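Local coordinates for protein FimX (Pseudomonas aeruginosa PAO1, PDB 3HV8) that carries an EAL domain, a barrel-like alpha/beta fold, which in this structure holds the ligand C2E in a pocket, at residues 38-44 with 244-250. Coordinates in Å, arbitrary orientation, origin at the centre of the assembly. Residues are numbered along the deposited sequence.
Sequences QPVISLR and ATYIQGY. With C2E (9,9'-[(2R,3R,3aS,5S,7aR,9R,10R,10aS,12S,14aR)-3,5,10,12-tetrahydroxy-5,12-dioxidooctahydro-2H,7H-difuro[3,2-d:3',2'-j][1,3,7,9,2,8]tetraoxadiphosphacyclododecine-2,9-diyl]bis(2-amino-1,9-dihydro-6H-purin-6-one)), chain B.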
ATOM      1  N   GLN A  38       4.987  -7.586  -3.970  1.00 22.33           N
ATOM      2  CA  GLN A  38       4.222  -8.704  -3.435  1.00 22.55           C
ATOM      3  C   GLN A  38       2.848  -8.737  -4.075  1.00 23.82           C
ATOM      4  O   GLN A  38       2.071  -7.792  -3.936  1.00 24.42           O
ATOM      5  CB  GLN A  38       4.110  -8.631  -1.908  1.00 22.65           C
ATOM      6  CG  GLN A  38       3.378  -9.846  -1.337  1.00 23.52           C
ATOM      7  CD  GLN A  38       3.331  -9.874   0.167  1.00 25.04           C
ATOM      8  OE1 GLN A  38       3.480  -8.848   0.839  1.00 28.39           O
ATOM      9  NE2 GLN A  38       3.127 -11.067   0.722  1.00 24.55           N
ATOM     10  N   PRO A  39       2.525  -9.831  -4.771  1.00 22.90           N
ATOM     11  CA  PRO A  39       1.272  -9.845  -5.535  1.00 22.72           C
ATOM     12  C   PRO A  39       0.051  -9.787  -4.633  1.00 22.13           C
ATOM     13  O   PRO A  39       0.059 -10.294  -3.502  1.00 23.97           O
ATOM     14  CB  PRO A  39       1.335 -11.181  -6.300  1.00 25.19           C
ATOM     15  CG  PRO A  39       2.237 -12.031  -5.456  1.00 27.24           C
ATOM     16  CD  PRO A  39       3.294 -11.080  -4.934  1.00 23.70           C
ATOM     17  N   VAL A  40      -0.988  -9.127  -5.144  1.00 22.31           N
ATOM     18  CA  VAL A  40      -2.289  -9.038  -4.500  1.00 22.42           C
ATOM     19  C   VAL A  40      -3.254  -9.782  -5.420  1.00 23.52           C
ATOM     20  O   VAL A  40      -3.395  -9.444  -6.595  1.00 26.99           O
ATOM     21  CB  VAL A  40      -2.716  -7.546  -4.296  1.00 22.70           C
ATOM     22  CG1 VAL A  40      -4.097  -7.442  -3.692  1.00 24.60           C
ATOM     23  CG2 VAL A  40      -1.690  -6.817  -3.404  1.00 25.76           C
ATOM     24  N   ILE A  41      -3.905 -10.802  -4.875  1.00 23.87           N
ATOM     25  CA  ILE A  41      -4.645 -11.768  -5.680  1.00 25.62           C
ATOM     26  C   ILE A  41      -6.155 -11.490  -5.655  1.00 24.40           C
ATOM     27  O   ILE A  41      -6.740 -11.345  -4.583  1.00 24.39           O
ATOM     28  CB  ILE A  41      -4.321 -13.206  -5.174  1.00 25.83           C
ATOM     29  CG1 ILE A  41      -2.972 -13.679  -5.735  1.00 26.72           C
ATOM     30  CG2 ILE A  41      -5.395 -14.181  -5.597  1.00 28.39           C
ATOM     31  CD1 ILE A  41      -1.769 -12.951  -5.180  1.00 31.05           C
ATOM     32  N   SER A  42      -6.769 -11.419  -6.841  1.00 26.16           N
ATOM     33  CA  SER A  42      -8.226 -11.261  -6.977  1.00 25.67           C
ATOM     34  C   SER A  42      -8.919 -12.593  -6.749  1.00 26.78           C
ATOM     35  O   SER A  42      -8.521 -13.608  -7.337  1.00 28.61           O
ATOM     36  CB  SER A  42      -8.604 -10.741  -8.378  1.00 26.74           C
ATOM     37  OG  SER A  42     -10.013 -10.811  -8.597  1.00 27.00           O
ATOM     38  N   LEU A  43      -9.957 -12.586  -5.923  1.00 24.53           N
ATOM     39  CA  LEU A  43     -10.783 -13.775  -5.717  1.00 26.59           C
ATOM     40  C   LEU A  43     -12.064 -13.751  -6.547  1.00 32.59           C
ATOM     41  O   LEU A  43     -12.788 -14.742  -6.573  1.00 35.44           O
ATOM     42  CB  LEU A  43     -11.134 -13.946  -4.243  1.00 25.92           C
ATOM     43  CG  LEU A  43      -9.935 -14.230  -3.326  1.00 25.11           C
ATOM     44  CD1 LEU A  43     -10.411 -14.518  -1.923  1.00 25.49           C
ATOM     45  CD2 LEU A  43      -9.118 -15.413  -3.891  1.00 29.35           C
ATOM     46  N   ARG A  44     -12.348 -12.640  -7.224  1.00 26.78           N
ATOM     47  CA  ARG A  44     -13.674 -12.472  -7.831  1.00 27.23           C
ATOM     48  C   ARG A  44     -13.662 -12.277  -9.337  1.00 29.87           C
ATOM     49  O   ARG A  44     -14.680 -11.911  -9.921  1.00 30.56           O
ATOM     50  CB  ARG A  44     -14.420 -11.313  -7.165  1.00 29.22           C
ATOM     51  CG  ARG A  44     -14.425 -11.387  -5.648  1.00 29.29           C
ATOM     52  CD  ARG A  44     -15.033 -12.702  -5.114  1.00 31.44           C
ATOM     53  NE  ARG A  44     -14.651 -12.927  -3.716  1.00 28.79           N
ATOM     54  CZ  ARG A  44     -14.832 -14.060  -3.043  1.00 35.39           C
ATOM     55  NH1 ARG A  44     -14.426 -14.153  -1.776  1.00 30.65           N
ATOM     56  NH2 ARG A  44     -15.412 -15.102  -3.633  1.00 36.05           N
ATOM     57  N   ALA A 244     -13.991 -11.837   0.804  1.00 29.24           N
ATOM     58  CA  ALA A 244     -12.884 -10.909   0.515  1.00 24.70           C
ATOM     59  C   ALA A 244     -12.686 -10.756  -0.995  1.00 29.11           C
ATOM     60  O   ALA A 244     -12.671 -11.758  -1.730  1.00 27.11           O
ATOM     61  CB  ALA A 244     -11.608 -11.422   1.140  1.00 26.84           C
ATOM     62  N   THR A 245     -12.499  -9.528  -1.486  1.00 23.82           N
ATOM     63  CA  THR A 245     -12.281  -9.379  -2.928  1.00 22.57           C
ATOM     64  C   THR A 245     -10.844  -9.683  -3.370  1.00 21.91           C
ATOM     65  O   THR A 245     -10.631 -10.117  -4.506  1.00 24.34           O
ATOM     66  CB  THR A 245     -12.765  -8.031  -3.517  1.00 27.42           C
ATOM     67  OG1 THR A 245     -12.477  -6.988  -2.600  1.00 30.39           O
ATOM     68  CG2 THR A 245     -14.272  -8.064  -3.744  1.00 37.68           C
ATOM     69  N   TYR A 246      -9.880  -9.454  -2.472  1.00 22.70           N
ATOM     70  CA  TYR A 246      -8.479  -9.727  -2.728  1.00 21.72           C
ATOM     71  C   TYR A 246      -7.810 -10.250  -1.475  1.00 22.13           C
ATOM     72  O   TYR A 246      -8.223  -9.926  -0.353  1.00 22.72           O
ATOM     73  CB  TYR A 246      -7.701  -8.454  -3.124  1.00 22.46           C
ATOM     74  CG  TYR A 246      -8.203  -7.716  -4.336  1.00 21.98           C
ATOM     75  CD1 TYR A 246      -7.644  -7.932  -5.587  1.00 24.01           C
ATOM     76  CD2 TYR A 246      -9.201  -6.750  -4.217  1.00 23.61           C
ATOM     77  CE1 TYR A 246      -8.102  -7.244  -6.708  1.00 23.84           C
ATOM     78  CE2 TYR A 246      -9.665  -6.072  -5.326  1.00 24.23           C
ATOM     79  CZ  TYR A 246      -9.097  -6.308  -6.560  1.00 23.94           C
ATOM     80  OH  TYR A 246      -9.545  -5.618  -7.674  1.00 26.29           O
ATOM     81  N   ILE A 247      -6.771 -11.056  -1.689  1.00 22.48           N
ATOM     82  CA  ILE A 247      -5.930 -11.526  -0.600  1.00 22.73           C
ATOM     83  C   ILE A 247      -4.441 -11.381  -0.922  1.00 20.52           C
ATOM     84  O   ILE A 247      -4.039 -11.217  -2.080  1.00 23.10           O
ATOM     85  CB  ILE A 247      -6.271 -12.991  -0.213  1.00 23.45           C
ATOM     86  CG1 ILE A 247      -6.101 -13.907  -1.425  1.00 24.38           C
ATOM     87  CG2 ILE A 247      -7.671 -13.069   0.405  1.00 24.46           C
ATOM     88  CD1 ILE A 247      -6.283 -15.400  -1.083  1.00 26.40           C
ATOM     89  N   GLN A 248      -3.625 -11.421   0.126  1.00 22.22           N
ATOM     90  CA  GLN A 248      -2.192 -11.280   0.009  1.00 21.68           C
ATOM     91  C   GLN A 248      -1.563 -12.017   1.189  1.00 21.46           C
ATOM     92  O   GLN A 248      -2.166 -12.100   2.269  1.00 23.57           O
ATOM     93  CB  GLN A 248      -1.817  -9.795   0.074  1.00 23.16           C
ATOM     94  CG  GLN A 248      -0.382  -9.500  -0.305  1.00 24.04           C
ATOM     95  CD  GLN A 248       0.029  -8.105   0.114  1.00 23.05           C
ATOM     96  OE1 GLN A 248      -0.228  -7.686   1.239  1.00 24.97           O
ATOM     97  NE2 GLN A 248       0.680  -7.391  -0.783  1.00 24.59           N
ATOM     98  N   GLY A 249      -0.357 -12.538   0.984  1.00 23.75           N
ATOM     99  CA  GLY A 249       0.361 -13.165   2.080  1.00 23.29           C
ATOM    100  C   GLY A 249       1.468 -14.074   1.617  1.00 24.93           C
ATOM    101  O   GLY A 249       1.579 -14.389   0.432  1.00 26.36           O
ATOM    102  N   TYR A 250       2.312 -14.471   2.563  1.00 26.64           N
ATOM    103  CA  TYR A 250       3.387 -15.411   2.276  1.00 31.15           C
ATOM    104  C   TYR A 250       2.879 -16.702   1.622  1.00 30.98           C
ATOM    105  O   TYR A 250       3.582 -17.305   0.813  1.00 34.56           O
ATOM    106  CB  TYR A 250       4.162 -15.748   3.560  1.00 30.60           C
ATOM    107  CG  TYR A 250       4.986 -14.623   4.144  1.00 31.37           C
ATOM    108  CD1 TYR A 250       5.249 -14.572   5.510  1.00 34.37           C
ATOM    109  CD2 TYR A 250       5.512 -13.615   3.340  1.00 33.08           C
ATOM    110  CE1 TYR A 250       6.008 -13.543   6.057  1.00 37.31           C
ATOM    111  CE2 TYR A 250       6.270 -12.588   3.882  1.00 36.91           C
ATOM    112  CZ  TYR A 250       6.519 -12.558   5.236  1.00 37.34           C
ATOM    113  OH  TYR A 250       7.273 -11.534   5.775  1.00 39.04           O
TER
HETATM  114  P1  C2E B 900       2.737  -2.799   6.039  1.00 26.53           P
HETATM  115  O2P C2E B 900       1.177  -2.542   5.808  1.00 35.94           O
HETATM  116  O1P C2E B 900       2.860  -3.444   7.362  1.00 45.66           O
HETATM  117  O5' C2E B 900       3.391  -3.854   5.040  1.00 39.66           O
HETATM  118  C5' C2E B 900       3.202  -5.252   5.334  1.00 33.20           C
HETATM  119  C4' C2E B 900       4.387  -5.892   6.090  1.00 26.96           C
HETATM  120  O4' C2E B 900       4.116  -7.305   6.260  1.00 26.51           O
HETATM  121  C3' C2E B 900       5.572  -5.817   5.136  1.00 24.86           C
HETATM  122  O3' C2E B 900       6.771  -5.582   5.889  1.00 22.26           O
HETATM  123  C2' C2E B 900       5.570  -7.185   4.414  1.00 26.46           C
HETATM  124  O2' C2E B 900       6.854  -7.610   3.997  1.00 29.30           O
HETATM  125  C1' C2E B 900       5.039  -8.093   5.523  1.00 24.07           C
HETATM  126  N9  C2E B 900       4.361  -9.294   5.060  1.00 25.74           N
HETATM  127  C8  C2E B 900       3.862  -9.538   3.802  1.00 28.31           C
HETATM  128  N7  C2E B 900       3.163 -10.650   3.815  1.00 27.53           N
HETATM  129  C5  C2E B 900       3.204 -11.176   5.075  1.00 25.77           C
HETATM  130  C6  C2E B 900       2.656 -12.338   5.664  1.00 28.14           C
HETATM  131  O6  C2E B 900       1.931 -13.122   5.050  1.00 26.79           O
HETATM  132  N1  C2E B 900       2.935 -12.544   6.959  1.00 29.93           N
HETATM  133  C2  C2E B 900       3.707 -11.685   7.678  1.00 34.87           C
HETATM  134  N2  C2E B 900       3.942 -11.962   9.000  1.00 38.87           N
HETATM  135  N3  C2E B 900       4.222 -10.603   7.144  1.00 32.40           N
HETATM  136  C4  C2E B 900       3.980 -10.326   5.862  1.00 25.32           C
HETATM  137  P11 C2E B 900       7.783  -4.468   5.318  1.00 22.13           P
HETATM  138  O21 C2E B 900       9.044  -4.445   6.260  1.00 25.37           O
HETATM  139  O11 C2E B 900       8.065  -4.690   3.886  1.00 24.95           O
HETATM  140  O5A C2E B 900       6.971  -3.109   5.421  1.00 21.85           O
HETATM  141  C5A C2E B 900       6.566  -2.639   6.714  1.00 22.65           C
HETATM  142  C4A C2E B 900       5.953  -1.245   6.610  1.00 21.67           C
HETATM  143  O4A C2E B 900       6.932  -0.335   6.087  1.00 21.59           O
HETATM  144  C3A C2E B 900       4.766  -1.138   5.650  1.00 24.28           C
HETATM  145  O3A C2E B 900       3.525  -1.449   6.272  1.00 25.12           O
HETATM  146  C2A C2E B 900       4.773   0.364   5.358  1.00 21.33           C
HETATM  147  O2A C2E B 900       4.230   1.092   6.473  1.00 23.31           O
HETATM  148  C1A C2E B 900       6.275   0.668   5.339  1.00 21.14           C
HETATM  149  N91 C2E B 900       6.748   0.612   3.961  1.00 20.76           N
HETATM  150  C81 C2E B 900       7.227  -0.461   3.265  1.00 21.80           C
HETATM  151  N71 C2E B 900       7.543  -0.068   2.062  1.00 20.90           N
HETATM  152  C51 C2E B 900       7.350   1.281   1.950  1.00 21.56           C
HETATM  153  C61 C2E B 900       7.542   2.251   0.945  1.00 19.94           C
HETATM  154  O61 C2E B 900       7.886   1.970  -0.210  1.00 22.69           O
HETATM  155  N11 C2E B 900       7.222   3.527   1.284  1.00 20.23           N
HETATM  156  C21 C2E B 900       6.749   3.878   2.519  1.00 20.31           C
HETATM  157  N21 C2E B 900       6.411   5.179   2.762  1.00 23.07           N
HETATM  158  N31 C2E B 900       6.540   2.987   3.453  1.00 21.11           N
HETATM  159  C41 C2E B 900       6.850   1.713   3.187  1.00 20.14           C
HETATM  160  O   HOH W   1       0.877 -12.346  -1.713  1.00 25.08           O
HETATM  161  O   HOH W   2     -11.528  -9.404  -7.022  1.00 26.40           O
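A barrel closes when main-chain hydrogen bonds join its early and late strands, and here Ile41 N donates to Ile247 O (2.8 Å) while Ile247 N returns a bond to Ile41 O (2.9 Å), an antiparallel hydrogen-bonded pair. Leu43 N to Thr245 O (2.9 Å) carries the ladder past the non-hydrogen-bonded pair Ser42–Tyr246. Arg44 NE and NH1 each lie 3.0 Å from Ala244 O; NH1 also bonds Trp240 O, and the guanidinium makes a cation-pi contact with the Trp240 side chain. Past the ladder both segments reach one guanine of C2E: Gln38 NE2 donates to N7 (3.1 Å) and Tyr250 N to O6 (2.9 Å). A water donates to Pro39 O (2.8 Å) and accepts from Gly249 N (3.0 Å). Gln248 NE2, whose stronger partner is Glu52 OE1, bonds Gln38 O weakly (3.5 Å). Val40 CG1 meets Tyr246 CB at 3.8 Å; on the face of Ile41 and Ile247, Leu43 CD1 reaches to 3.9 Å from Ile247 CG2. Strand 246-247, parallel to 224-227 but antiparallel to 33-42, thus closes the EAL domain's TIM-barrel-like ring. One donor from each segment meets the guanine's Hoogsteen edge, consistent with reading a 6-oxopurine.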